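Local coordinates for ATP-dependent DNA helicase (Mycobacterium smegmatis, PDB 5V9X), which unwinds RNA:DNA hybrids as an ATP-dependent helicase, tracking 3'-to-5' along single-stranded DNA, at residues R38-T43 with A79-I84. Sequence-based numbering, arbitrary orientation.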
loop_
_atom_site.group_PDB
_atom_site.type_symbol
_atom_site.label_atom_id
_atom_site.label_comp_id
_atom_site.label_asym_id
_atom_site.label_seq_id
_atom_site.Cartn_x
_atom_site.Cartn_y
_atom_site.Cartn_z
ATOM N N ARG A 38 26.577 -7.286 -25.675
ATOM C CA ARG A 38 27.737 -7.297 -24.792
ATOM C C ARG A 38 28.581 -6.045 -24.984
ATOM O O ARG A 38 29.012 -5.423 -24.005
ATOM C CB ARG A 38 28.575 -8.554 -25.043
ATOM C CG ARG A 38 29.724 -8.738 -24.068
ATOM C CD ARG A 38 30.701 -9.814 -24.529
ATOM N NE ARG A 38 30.045 -11.090 -24.807
ATOM C CZ ARG A 38 29.957 -11.639 -26.015
ATOM N NH1 ARG A 38 30.492 -11.029 -27.062
ATOM N NH2 ARG A 38 29.343 -12.804 -26.176
ATOM N N GLU A 39 28.817 -5.650 -26.239
ATOM C CA GLU A 39 29.645 -4.476 -26.491
ATOM C C GLU A 39 28.970 -3.205 -25.999
ATOM O O GLU A 39 29.640 -2.307 -25.478
ATOM C CB GLU A 39 29.983 -4.355 -27.979
ATOM C CG GLU A 39 30.856 -3.140 -28.295
ATOM C CD GLU A 39 31.543 -3.228 -29.643
ATOM O OE1 GLU A 39 30.922 -2.849 -30.657
ATOM O OE2 GLU A 39 32.709 -3.678 -29.686
ATOM N N TRP A 40 27.647 -3.104 -26.151
ATOM C CA TRP A 40 26.963 -1.904 -25.681
ATOM C C TRP A 40 27.060 -1.772 -24.168
ATOM O O TRP A 40 27.466 -0.722 -23.653
ATOM C CB TRP A 40 25.495 -1.897 -26.101
ATOM C CG TRP A 40 24.763 -0.870 -25.297
ATOM C CD1 TRP A 40 24.806 0.481 -25.469
ATOM C CD2 TRP A 40 23.936 -1.102 -24.149
ATOM N NE1 TRP A 40 24.035 1.105 -24.520
ATOM C CE2 TRP A 40 23.492 0.155 -23.695
ATOM C CE3 TRP A 40 23.520 -2.251 -23.469
ATOM C CZ2 TRP A 40 22.654 0.297 -22.591
ATOM C CZ3 TRP A 40 22.685 -2.109 -22.374
ATOM C CH2 TRP A 40 22.259 -0.846 -21.948
ATOM N N PHE A 41 26.672 -2.822 -23.437
ATOM C CA PHE A 41 26.671 -2.748 -21.979
ATOM C C PHE A 41 28.056 -2.425 -21.437
ATOM O O PHE A 41 28.178 -1.751 -20.407
ATOM C CB PHE A 41 26.152 -4.060 -21.384
ATOM C CG PHE A 41 25.850 -3.980 -19.910
ATOM C CD1 PHE A 41 26.847 -4.187 -18.969
ATOM C CD2 PHE A 41 24.569 -3.698 -19.469
ATOM C CE1 PHE A 41 26.572 -4.108 -17.619
ATOM C CE2 PHE A 41 24.287 -3.622 -18.115
ATOM C CZ PHE A 41 25.291 -3.827 -17.190
ATOM N N THR A 42 29.108 -2.884 -22.118
ATOM C CA THR A 42 30.464 -2.571 -21.681
ATOM C C THR A 42 30.780 -1.091 -21.871
ATOM O O THR A 42 31.442 -0.478 -21.026
ATOM C CB THR A 42 31.469 -3.445 -22.435
ATOM O OG1 THR A 42 31.280 -4.815 -22.061
ATOM C CG2 THR A 42 32.896 -3.037 -22.108
ATOM N N THR A 43 30.306 -0.496 -22.966
ATOM C CA THR A 43 30.541 0.923 -23.203
ATOM C C THR A 43 29.614 1.820 -22.393
ATOM O O THR A 43 29.829 3.038 -22.364
ATOM C CB THR A 43 30.388 1.252 -24.693
ATOM O OG1 THR A 43 29.037 1.014 -25.104
ATOM C CG2 THR A 43 31.326 0.399 -25.529
ATOM N N ALA A 79 16.032 -7.518 -15.577
ATOM C CA ALA A 79 14.843 -8.193 -16.080
ATOM C C ALA A 79 14.673 -8.032 -17.585
ATOM O O ALA A 79 14.047 -8.884 -18.225
ATOM C CB ALA A 79 13.601 -7.671 -15.359
ATOM N N PHE A 80 15.225 -6.971 -18.170
ATOM C CA PHE A 80 14.944 -6.637 -19.561
ATOM C C PHE A 80 16.014 -7.105 -20.539
ATOM O O PHE A 80 15.674 -7.527 -21.648
ATOM C CB PHE A 80 14.758 -5.123 -19.715
ATOM C CG PHE A 80 13.332 -4.668 -19.585
ATOM C CD1 PHE A 80 12.449 -4.807 -20.645
ATOM C CD2 PHE A 80 12.875 -4.094 -18.410
ATOM C CE1 PHE A 80 11.136 -4.387 -20.533
ATOM C CE2 PHE A 80 11.562 -3.672 -18.292
ATOM C CZ PHE A 80 10.692 -3.818 -19.354
ATOM N N LEU A 81 17.295 -7.057 -20.154
ATOM C CA LEU A 81 18.369 -7.130 -21.144
ATOM C C LEU A 81 18.360 -8.451 -21.904
ATOM O O LEU A 81 18.585 -8.472 -23.121
ATOM C CB LEU A 81 19.727 -6.918 -20.477
ATOM C CG LEU A 81 20.861 -6.677 -21.478
ATOM C CD1 LEU A 81 20.635 -5.371 -22.228
ATOM C CD2 LEU A 81 22.217 -6.685 -20.794
ATOM N N TRP A 82 18.115 -9.566 -21.212
ATOM C CA TRP A 82 18.095 -10.853 -21.899
ATOM C C TRP A 82 16.979 -10.902 -22.935
ATOM O O TRP A 82 17.184 -11.359 -24.065
ATOM C CB TRP A 82 17.945 -11.999 -20.900
ATOM C CG TRP A 82 17.945 -13.330 -21.581
ATOM C CD1 TRP A 82 16.861 -14.115 -21.849
ATOM C CD2 TRP A 82 19.082 -14.019 -22.116
ATOM N NE1 TRP A 82 17.256 -15.257 -22.503
ATOM C CE2 TRP A 82 18.614 -15.223 -22.680
ATOM C CE3 TRP A 82 20.451 -13.739 -22.165
ATOM C CZ2 TRP A 82 19.467 -16.145 -23.284
ATOM C CZ3 TRP A 82 21.296 -14.655 -22.766
ATOM C CH2 TRP A 82 20.801 -15.843 -23.317
ATOM N N ALA A 83 15.785 -10.436 -22.564
ATOM C CA ALA A 83 14.694 -10.360 -23.529
ATOM C C ALA A 83 15.027 -9.389 -24.654
ATOM O O ALA A 83 14.666 -9.624 -25.815
ATOM C CB ALA A 83 13.400 -9.950 -22.828
ATOM N N ILE A 84 15.719 -8.294 -24.331
ATOM C CA ILE A 84 16.141 -7.345 -25.358
ATOM C C ILE A 84 17.142 -7.995 -26.302
ATOM O O ILE A 84 17.091 -7.793 -27.522
ATOM C CB ILE A 84 16.720 -6.075 -24.706
ATOM C CG1 ILE A 84 15.631 -5.320 -23.942
ATOM C CG2 ILE A 84 17.362 -5.174 -25.752
ATOM C CD1 ILE A 84 16.167 -4.221 -23.053
#
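Beside the nucleotide pocket of the first RecA-like domain, L81 of helix 75-88 meets W40 and F41 of helix 35-44, joining the N-terminal helix to the one that follows the probable P-loop (Walker A). The leucine divides its two methyls between the aromatic neighbours. L81 CD1 lies 3.9 Å from W40 CZ3, on the six-membered ring of the indole, and L81 CD2 lies 4.0 Å from F41 CD2; each methyl comes in obliquely. On all three residues CG stands anti to the backbone N (chi1 165° for W40, -167° for L81), which sends the side chains out from each helix toward the opposite one. The side chains span the distance between backbones whose CA atoms, at F41 and L81, are 9.4 Å apart. The contact is small, 96 Å² in all, and purely apolar, with no hydrogen bond between the segments. W56 of helix 50-60 also packs here, touching L81 and meeting the F41 ring edge-to-face, while V127 and P120 of helix 118-130 pack against W40. On the outer side of helix 35-44 two threonines bond back to the preceding turn. T42 OG1 reaches R38 O at 3.0 Å, from the opposite face of that carbonyl to T42 N, so two bonds grip one oxygen; T43 OG1 lies 2.8 Å from W40 O and also bonds R126. F41 additionally touches the bound AMP-PNP, so L81 belongs to the second shell, packing against a residue that contacts the nucleotide. F41, which also touches Q52, is consistent with the aromatic residue that lies upstream of the Q motif and packs on the adenine in DEAD-box helicases.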